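Local coordinates for protein aminotransferase (PDB 4GRX) that probably transfers amino groups from omega-amino compounds to keto acceptors as a pyridoxal phosphate-dependent class III aminotransferase, at residues Thr135-Glu147 / Val309-Val323. Numbering follows the deposited sequence.
Sequences TMVKMLWFLHAAE and VILGPDLAKRVEAAV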
ATOM      1  N   THR A 135       2.217  -4.232  -8.161  1.00 20.21           N
ATOM      2  CA  THR A 135       1.123  -4.487  -9.092  1.00 20.82           C
ATOM      3  C   THR A 135       1.637  -4.633 -10.530  1.00 20.83           C
ATOM      4  O   THR A 135       1.205  -5.551 -11.248  1.00 20.81           O
ATOM      5  CB  THR A 135       0.059  -3.367  -9.029  1.00 22.06           C
ATOM      6  OG1 THR A 135      -0.671  -3.452  -7.794  1.00 22.52           O
ATOM      7  CG2 THR A 135      -0.931  -3.449 -10.201  1.00 22.92           C
ATOM      8  N   MET A 136       2.559  -3.741 -10.934  1.00 20.43           N
ATOM      9  CA  MET A 136       3.088  -3.736 -12.304  1.00 20.64           C
ATOM     10  C   MET A 136       3.801  -5.034 -12.652  1.00 20.32           C
ATOM     11  O   MET A 136       3.661  -5.548 -13.761  1.00 20.51           O
ATOM     12  CB  MET A 136       4.027  -2.559 -12.564  1.00 20.45           C
ATOM     13  CG  MET A 136       4.423  -2.414 -14.033  1.00 20.97           C
ATOM     14  SD  MET A 136       2.994  -1.992 -15.066  1.00 22.96           S
ATOM     15  CE  MET A 136       3.033  -3.311 -16.292  1.00 22.98           C
ATOM     16  N   VAL A 137       4.573  -5.547 -11.699  1.00 19.77           N
ATOM     17  CA  VAL A 137       5.265  -6.802 -11.897  1.00 19.63           C
ATOM     18  C   VAL A 137       4.237  -7.923 -12.082  1.00 20.29           C
ATOM     19  O   VAL A 137       4.343  -8.700 -13.022  1.00 20.49           O
ATOM     20  CB  VAL A 137       6.236  -7.104 -10.741  1.00 18.90           C
ATOM     21  CG1 VAL A 137       6.925  -8.439 -10.956  1.00 18.43           C
ATOM     22  CG2 VAL A 137       7.281  -6.010 -10.648  1.00 18.87           C
ATOM     23  N   LYS A 138       3.234  -7.982 -11.206  1.00 20.83           N
ATOM     24  CA  LYS A 138       2.194  -9.017 -11.292  1.00 21.66           C
ATOM     25  C   LYS A 138       1.458  -8.948 -12.637  1.00 22.68           C
ATOM     26  O   LYS A 138       1.154  -9.981 -13.247  1.00 22.76           O
ATOM     27  CB  LYS A 138       1.195  -8.894 -10.143  1.00 21.89           C
ATOM     28  CG  LYS A 138       1.672  -9.383  -8.789  1.00 21.19           C
ATOM     29  CD  LYS A 138       0.574  -9.184  -7.746  1.00 21.97           C
ATOM     30  CE  LYS A 138      -0.578 -10.175  -7.931  1.00 22.76           C
ATOM     31  NZ  LYS A 138      -1.744  -9.909  -7.042  1.00 23.46           N
ATOM     32  N   MET A 139       1.194  -7.725 -13.091  1.00 23.55           N
ATOM     33  CA  MET A 139       0.584  -7.488 -14.389  1.00 25.10           C
ATOM     34  C   MET A 139       1.463  -8.087 -15.490  1.00 24.24           C
ATOM     35  O   MET A 139       0.969  -8.794 -16.365  1.00 25.26           O
ATOM     36  CB  MET A 139       0.418  -5.995 -14.608  1.00 27.37           C
ATOM     37  CG  MET A 139      -0.988  -5.555 -14.962  1.00 30.92           C
ATOM     38  SD  MET A 139      -1.152  -3.795 -14.554  1.00 34.37           S
ATOM     39  CE  MET A 139      -2.872  -3.686 -14.070  1.00 35.27           C
ATOM     40  N   LEU A 140       2.769  -7.831 -15.434  1.00 22.27           N
ATOM     41  CA  LEU A 140       3.698  -8.440 -16.384  1.00 21.34           C
ATOM     42  C   LEU A 140       3.656  -9.982 -16.329  1.00 21.12           C
ATOM     43  O   LEU A 140       3.515 -10.632 -17.372  1.00 21.97           O
ATOM     44  CB  LEU A 140       5.115  -7.888 -16.199  1.00 20.19           C
ATOM     45  CG  LEU A 140       5.276  -6.379 -16.453  1.00 20.15           C
ATOM     46  CD1 LEU A 140       6.684  -5.923 -16.140  1.00 19.19           C
ATOM     47  CD2 LEU A 140       4.923  -5.999 -17.884  1.00 20.96           C
ATOM     48  N   TRP A 141       3.722 -10.568 -15.131  1.00 19.77           N
ATOM     49  CA  TRP A 141       3.639 -12.024 -15.006  1.00 19.50           C
ATOM     50  C   TRP A 141       2.379 -12.600 -15.581  1.00 20.65           C
ATOM     51  O   TRP A 141       2.423 -13.525 -16.369  1.00 21.09           O
ATOM     52  CB  TRP A 141       3.772 -12.456 -13.562  0.91 18.39           C
ATOM     53  CG  TRP A 141       5.109 -12.156 -12.986  0.91 17.21           C
ATOM     54  CD1 TRP A 141       6.284 -11.912 -13.673  0.82 16.93           C
ATOM     55  CD2 TRP A 141       5.462 -12.072 -11.567  0.82 16.45           C
ATOM     56  NE1 TRP A 141       7.303 -11.666 -12.805  1.00 16.29           N
ATOM     57  CE2 TRP A 141       6.879 -11.770 -11.522  0.82 15.92           C
ATOM     58  CE3 TRP A 141       4.763 -12.214 -10.372  1.00 16.38           C
ATOM     59  CZ2 TRP A 141       7.559 -11.613 -10.321  1.00 15.44           C
ATOM     60  CZ3 TRP A 141       5.451 -12.074  -9.169  1.00 15.62           C
ATOM     61  CH2 TRP A 141       6.817 -11.768  -9.145  1.00 15.39           C
ATOM     62  N   PHE A 142       1.240 -12.060 -15.159  1.00 21.40           N
ATOM     63  CA  PHE A 142      -0.079 -12.375 -15.724  1.00 22.59           C
ATOM     64  C   PHE A 142      -0.041 -12.322 -17.254  1.00 23.74           C
ATOM     65  O   PHE A 142      -0.436 -13.275 -17.925  1.00 24.94           O
ATOM     66  CB  PHE A 142      -1.103 -11.373 -15.154  1.00 22.88           C
ATOM     67  CG  PHE A 142      -2.483 -11.477 -15.744  1.00 24.39           C
ATOM     68  CD1 PHE A 142      -2.981 -10.454 -16.558  1.00 25.26           C
ATOM     69  CD2 PHE A 142      -3.306 -12.566 -15.461  1.00 24.89           C
ATOM     70  CE1 PHE A 142      -4.248 -10.526 -17.097  1.00 26.64           C
ATOM     71  CE2 PHE A 142      -4.574 -12.649 -16.008  1.00 26.35           C
ATOM     72  CZ  PHE A 142      -5.045 -11.631 -16.827  1.00 27.33           C
ATOM     73  N   LEU A 143       0.468 -11.216 -17.797  1.00 23.73           N
ATOM     74  CA  LEU A 143       0.430 -10.970 -19.223  1.00 24.64           C
ATOM     75  C   LEU A 143       1.260 -11.974 -20.049  1.00 25.01           C
ATOM     76  O   LEU A 143       0.728 -12.613 -20.957  1.00 26.26           O
ATOM     77  CB  LEU A 143       0.812  -9.520 -19.525  1.00 24.50           C
ATOM     78  CG  LEU A 143       0.745  -9.118 -21.002  1.00 25.62           C
ATOM     79  CD1 LEU A 143      -0.656  -9.294 -21.572  1.00 26.92           C
ATOM     80  CD2 LEU A 143       1.234  -7.699 -21.187  1.00 25.27           C
ATOM     81  N   HIS A 144       2.543 -12.128 -19.741  1.00 24.15           N
ATOM     82  CA  HIS A 144       3.391 -13.070 -20.488  1.00 24.55           C
ATOM     83  C   HIS A 144       2.944 -14.506 -20.346  1.00 25.37           C
ATOM     84  O   HIS A 144       2.977 -15.277 -21.324  1.00 26.54           O
ATOM     85  CB  HIS A 144       4.870 -12.895 -20.133  1.00 23.47           C
ATOM     86  CG  HIS A 144       5.355 -11.469 -20.251  1.00 23.20           C
ATOM     87  ND1 HIS A 144       5.273 -10.761 -21.404  1.00 23.92           N
ATOM     88  CD2 HIS A 144       5.924 -10.616 -19.309  1.00 22.28           C
ATOM     89  CE1 HIS A 144       5.772  -9.532 -21.215  1.00 23.39           C
ATOM     90  NE2 HIS A 144       6.162  -9.435 -19.925  1.00 22.55           N
ATOM     91  N   ALA A 145       2.485 -14.885 -19.150  1.00 24.92           N
ATOM     92  CA  ALA A 145       1.933 -16.241 -18.965  1.00 25.81           C
ATOM     93  C   ALA A 145       0.721 -16.472 -19.883  1.00 27.76           C
ATOM     94  O   ALA A 145       0.633 -17.493 -20.553  1.00 28.82           O
ATOM     95  CB  ALA A 145       1.578 -16.510 -17.509  1.00 24.46           C
ATOM     96  N   ALA A 146      -0.194 -15.508 -19.926  1.00 28.59           N
ATOM     97  CA  ALA A 146      -1.389 -15.639 -20.749  1.00 30.42           C
ATOM     98  C   ALA A 146      -1.052 -15.577 -22.232  1.00 31.47           C
ATOM     99  O   ALA A 146      -1.831 -16.017 -23.069  1.00 32.95           O
ATOM    100  CB  ALA A 146      -2.404 -14.565 -20.384  1.00 30.65           C
ATOM    101  N   GLU A 147       0.112 -15.033 -22.557  1.00 31.02           N
ATOM    102  CA  GLU A 147       0.520 -14.930 -23.950  1.00 32.28           C
ATOM    103  C   GLU A 147       1.478 -16.065 -24.334  1.00 32.45           C
ATOM    104  O   GLU A 147       2.106 -16.021 -25.386  1.00 32.82           O
ATOM    105  CB  GLU A 147       1.096 -13.533 -24.250  1.00 32.01           C
ATOM    106  CG  GLU A 147       0.017 -12.454 -24.321  1.00 32.78           C
ATOM    107  CD  GLU A 147       0.512 -11.103 -24.822  1.00 33.27           C
ATOM    108  OE1 GLU A 147       1.700 -10.774 -24.592  1.00 31.99           O
ATOM    109  OE2 GLU A 147      -0.299 -10.356 -25.446  1.00 34.79           O
ATOM    110  N   VAL A 309      -0.983   3.109 -11.870  1.00 28.76           N
ATOM    111  CA  VAL A 309      -0.323   2.464 -12.986  1.00 28.18           C
ATOM    112  C   VAL A 309      -1.089   2.931 -14.226  1.00 29.14           C
ATOM    113  O   VAL A 309      -2.307   2.683 -14.322  1.00 29.84           O
ATOM    114  CB  VAL A 309      -0.409   0.931 -12.827  1.00 27.99           C
ATOM    115  CG1 VAL A 309       0.017   0.201 -14.096  1.00 28.15           C
ATOM    116  CG2 VAL A 309       0.425   0.487 -11.639  1.00 26.95           C
ATOM    117  N   ILE A 310      -0.392   3.637 -15.133  1.00 28.82           N
ATOM    118  CA  ILE A 310      -0.957   4.057 -16.427  1.00 29.80           C
ATOM    119  C   ILE A 310      -0.378   3.272 -17.618  1.00 29.73           C
ATOM    120  O   ILE A 310       0.734   3.548 -18.077  1.00 29.62           O
ATOM    121  CB  ILE A 310      -0.733   5.556 -16.711  1.00 30.42           C
ATOM    122  CG1 ILE A 310      -1.092   6.416 -15.497  1.00 30.41           C
ATOM    123  CG2 ILE A 310      -1.543   5.986 -17.934  1.00 31.51           C
ATOM    124  CD1 ILE A 310      -0.689   7.872 -15.650  1.00 30.50           C
ATOM    125  N   LEU A 311      -1.132   2.308 -18.127  1.00 29.89           N
ATOM    126  CA  LEU A 311      -0.674   1.527 -19.278  1.00 29.93           C
ATOM    127  C   LEU A 311      -0.841   2.293 -20.595  1.00 30.93           C
ATOM    128  O   LEU A 311      -1.936   2.788 -20.888  1.00 32.30           O
ATOM    129  CB  LEU A 311      -1.437   0.204 -19.356  1.00 30.25           C
ATOM    130  CG  LEU A 311      -1.403  -0.726 -18.141  1.00 29.41           C
ATOM    131  CD1 LEU A 311      -2.473  -1.802 -18.264  1.00 30.19           C
ATOM    132  CD2 LEU A 311      -0.026  -1.348 -17.959  1.00 28.34           C
ATOM    133  N   GLY A 312       0.237   2.389 -21.379  1.00 30.36           N
ATOM    134  CA  GLY A 312       0.176   2.918 -22.751  1.00 31.73           C
ATOM    135  C   GLY A 312      -0.675   2.015 -23.645  1.00 32.99           C
ATOM    136  O   GLY A 312      -1.020   0.896 -23.239  1.00 32.99           O
ATOM    137  N   PRO A 313      -0.995   2.467 -24.871  1.00 34.20           N
ATOM    138  CA  PRO A 313      -1.931   1.718 -25.743  1.00 35.35           C
ATOM    139  C   PRO A 313      -1.605   0.225 -25.934  1.00 34.63           C
ATOM    140  O   PRO A 313      -2.497  -0.624 -25.812  1.00 35.15           O
ATOM    141  CB  PRO A 313      -1.858   2.459 -27.084  1.00 36.81           C
ATOM    142  CG  PRO A 313      -1.333   3.815 -26.751  1.00 36.66           C
ATOM    143  CD  PRO A 313      -0.456   3.668 -25.534  1.00 34.93           C
ATOM    144  N   ASP A 314      -0.354  -0.104 -26.229  1.00 41.49           N
ATOM    145  CA  ASP A 314      -0.044  -1.488 -26.561  1.00 41.45           C
ATOM    146  C   ASP A 314      -0.302  -2.433 -25.364  1.00 40.51           C
ATOM    147  O   ASP A 314      -1.000  -3.444 -25.495  1.00 41.89           O
ATOM    148  CB  ASP A 314       1.377  -1.606 -27.110  1.00 40.32           C
ATOM    149  CG  ASP A 314       1.743  -3.029 -27.466  1.00 40.99           C
ATOM    150  OD1 ASP A 314       1.085  -3.629 -28.350  1.00 43.20           O
ATOM    151  OD2 ASP A 314       2.689  -3.552 -26.852  1.00 39.29           O
ATOM    152  N   LEU A 315       0.230  -2.086 -24.194  1.00 38.16           N
ATOM    153  CA  LEU A 315      -0.040  -2.869 -22.992  1.00 37.39           C
ATOM    154  C   LEU A 315      -1.524  -2.856 -22.586  1.00 38.99           C
ATOM    155  O   LEU A 315      -2.052  -3.875 -22.152  1.00 39.81           O
ATOM    156  CB  LEU A 315       0.859  -2.435 -21.839  1.00 34.82           C
ATOM    157  CG  LEU A 315       2.352  -2.733 -21.969  1.00 33.30           C
ATOM    158  CD1 LEU A 315       3.081  -2.215 -20.740  1.00 31.10           C
ATOM    159  CD2 LEU A 315       2.619  -4.221 -22.148  1.00 33.89           C
ATOM    160  N   ALA A 316      -2.192  -1.711 -22.739  1.00 39.60           N
ATOM    161  CA  ALA A 316      -3.630  -1.615 -22.487  1.00 41.54           C
ATOM    162  C   ALA A 316      -4.398  -2.645 -23.307  1.00 44.35           C
ATOM    163  O   ALA A 316      -5.168  -3.410 -22.749  1.00 45.64           O
ATOM    164  CB  ALA A 316      -4.144  -0.212 -22.763  1.00 42.00           C
ATOM    165  N   LYS A 317      -4.176  -2.685 -24.622  1.00 45.61           N
ATOM    166  CA  LYS A 317      -4.817  -3.692 -25.465  1.00 48.43           C
ATOM    167  C   LYS A 317      -4.543  -5.087 -24.911  1.00 48.01           C
ATOM    168  O   LYS A 317      -5.471  -5.837 -24.593  1.00 49.94           O
ATOM    169  CB  LYS A 317      -4.316  -3.634 -26.917  1.00 49.85           C
ATOM    170  CG  LYS A 317      -4.699  -2.402 -27.726  1.00 51.57           C
ATOM    171  CD  LYS A 317      -4.777  -2.749 -29.214  1.00 54.28           C
ATOM    172  CE  LYS A 317      -4.103  -1.693 -30.086  1.00 54.23           C
ATOM    173  NZ  LYS A 317      -2.615  -1.698 -29.917  1.00 51.54           N
ATOM    174  N   ARG A 318      -3.258  -5.413 -24.792  1.00 45.65           N
ATOM    175  CA  ARG A 318      -2.815  -6.758 -24.436  1.00 45.36           C
ATOM    176  C   ARG A 318      -3.320  -7.248 -23.069  1.00 45.43           C
ATOM    177  O   ARG A 318      -3.806  -8.389 -22.963  1.00 47.14           O
ATOM    178  CB  ARG A 318      -1.294  -6.876 -24.573  1.00 42.73           C
ATOM    179  CG  ARG A 318      -0.844  -7.058 -26.015  1.00 43.33           C
ATOM    180  CD  ARG A 318       0.621  -6.710 -26.199  1.00 40.98           C
ATOM    181  NE  ARG A 318       1.516  -7.678 -25.563  1.00 39.54           N
ATOM    182  CZ  ARG A 318       2.757  -7.403 -25.176  1.00 37.14           C
ATOM    183  NH1 ARG A 318       3.259  -6.185 -25.356  1.00 35.72           N
ATOM    184  NH2 ARG A 318       3.493  -8.344 -24.599  1.00 36.30           N
ATOM    185  N   VAL A 319      -3.235  -6.384 -22.053  1.00 43.78           N
ATOM    186  CA  VAL A 319      -3.746  -6.693 -20.711  1.00 44.23           C
ATOM    187  C   VAL A 319      -5.257  -6.913 -20.760  1.00 47.72           C
ATOM    188  O   VAL A 319      -5.757  -7.922 -20.261  1.00 49.21           O
ATOM    189  CB  VAL A 319      -3.402  -5.595 -19.675  1.00 41.75           C
ATOM    190  CG1 VAL A 319      -4.145  -5.820 -18.368  1.00 42.15           C
ATOM    191  CG2 VAL A 319      -1.905  -5.548 -19.429  1.00 38.91           C
ATOM    192  N   GLU A 320      -5.966  -5.973 -21.384  1.00 49.50           N
ATOM    193  CA  GLU A 320      -7.417  -6.057 -21.553  1.00 53.09           C
ATOM    194  C   GLU A 320      -7.846  -7.380 -22.177  1.00 55.90           C
ATOM    195  O   GLU A 320      -8.707  -8.066 -21.620  1.00 58.34           O
ATOM    196  CB  GLU A 320      -7.927  -4.887 -22.387  1.00 54.38           C
ATOM    197  CG  GLU A 320      -9.366  -5.032 -22.841  1.00 58.74           C
ATOM    198  CD  GLU A 320      -9.615  -4.370 -24.183  1.00 60.67           C
ATOM    199  OE1 GLU A 320      -9.590  -3.115 -24.240  1.00 60.24           O
ATOM    200  OE2 GLU A 320      -9.834  -5.108 -25.175  1.00 62.77           O
ATOM    201  N   ALA A 321      -7.255  -7.735 -23.320  1.00 56.00           N
ATOM    202  CA  ALA A 321      -7.549  -9.010 -23.981  1.00 58.47           C
ATOM    203  C   ALA A 321      -7.270 -10.196 -23.060  1.00 58.66           C
ATOM    204  O   ALA A 321      -8.100 -11.104 -22.936  1.00 61.37           O
ATOM    205  CB  ALA A 321      -6.755  -9.147 -25.268  1.00 57.98           C
ATOM    206  N   ALA A 322      -6.106 -10.170 -22.405  1.00 56.15           N
ATOM    207  CA  ALA A 322      -5.673 -11.248 -21.510  1.00 55.99           C
ATOM    208  C   ALA A 322      -6.675 -11.494 -20.385  1.00 57.72           C
ATOM    209  O   ALA A 322      -6.954 -12.645 -20.046  1.00 59.74           O
ATOM    210  CB  ALA A 322      -4.299 -10.937 -20.943  1.00 52.40           C
ATOM    211  N   VAL A 323      -7.206 -10.400 -19.836  1.00 57.45           N
ATOM    212  CA  VAL A 323      -8.229 -10.407 -18.793  1.00 59.44           C
ATOM    213  C   VAL A 323      -9.485 -11.136 -19.253  1.00 64.08           C
ATOM    214  O   VAL A 323      -9.899 -12.100 -18.607  1.00 66.34           O
ATOM    215  CB  VAL A 323      -8.593  -8.971 -18.326  1.00 58.21           C
ATOM    216  CG1 VAL A 323      -9.841  -8.961 -17.452  1.00 60.43           C
ATOM    217  CG2 VAL A 323      -7.441  -8.348 -17.562  1.00 54.60           C
TER
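Leu-143 enters helix 313-323 as a knob into the hole formed by Leu-315, Arg-318, Val-319 and Ala-322. A chi1 of -177° sets its CG beside the carbonyl carbon and directs both methyls into the hole: CD1 lies 4.0 Å from Ala-322 CB, and CD2 meets Leu-315 CD2 at 3.9 Å. One turn on, Ala-146 CB faces Ala-322 CB (4.1 Å). Phe-142 brings CE1 to Ala-322 CB (3.9 Å), its ring edge turned to Val-323 CA. At the other end, Met-136 bends so that SD reaches Val-309 CG1 (3.8 Å) and CE reaches Leu-311 CD2. Helix 129-146 thus packs on the large seven-stranded sheet of the PLP-dependent aminotransferase fold, at its antiparallel strand 307-311, and on the helix that follows; the axes of 135-146 and 313-323 cross at 69°. The polar contact lies at the C-terminal end of helix 135-146, toward solvent. Arg-318 grips Glu-147 side-on, in the guanidinium plane: OE1 accepts from both NE and NH2 (3.0 Å from NH2), while NE also reaches OE2 (3.2 Å), carboxylate and guanidinium planes 9° apart. NH1 holds Asp-314 OD2, and Leu-143 CD2 lies over one guanidinium face, offset toward its rim. A leucine replacing Arg-318 would probably leave the carboxylates of Glu-147 and Asp-314 without their shared cation.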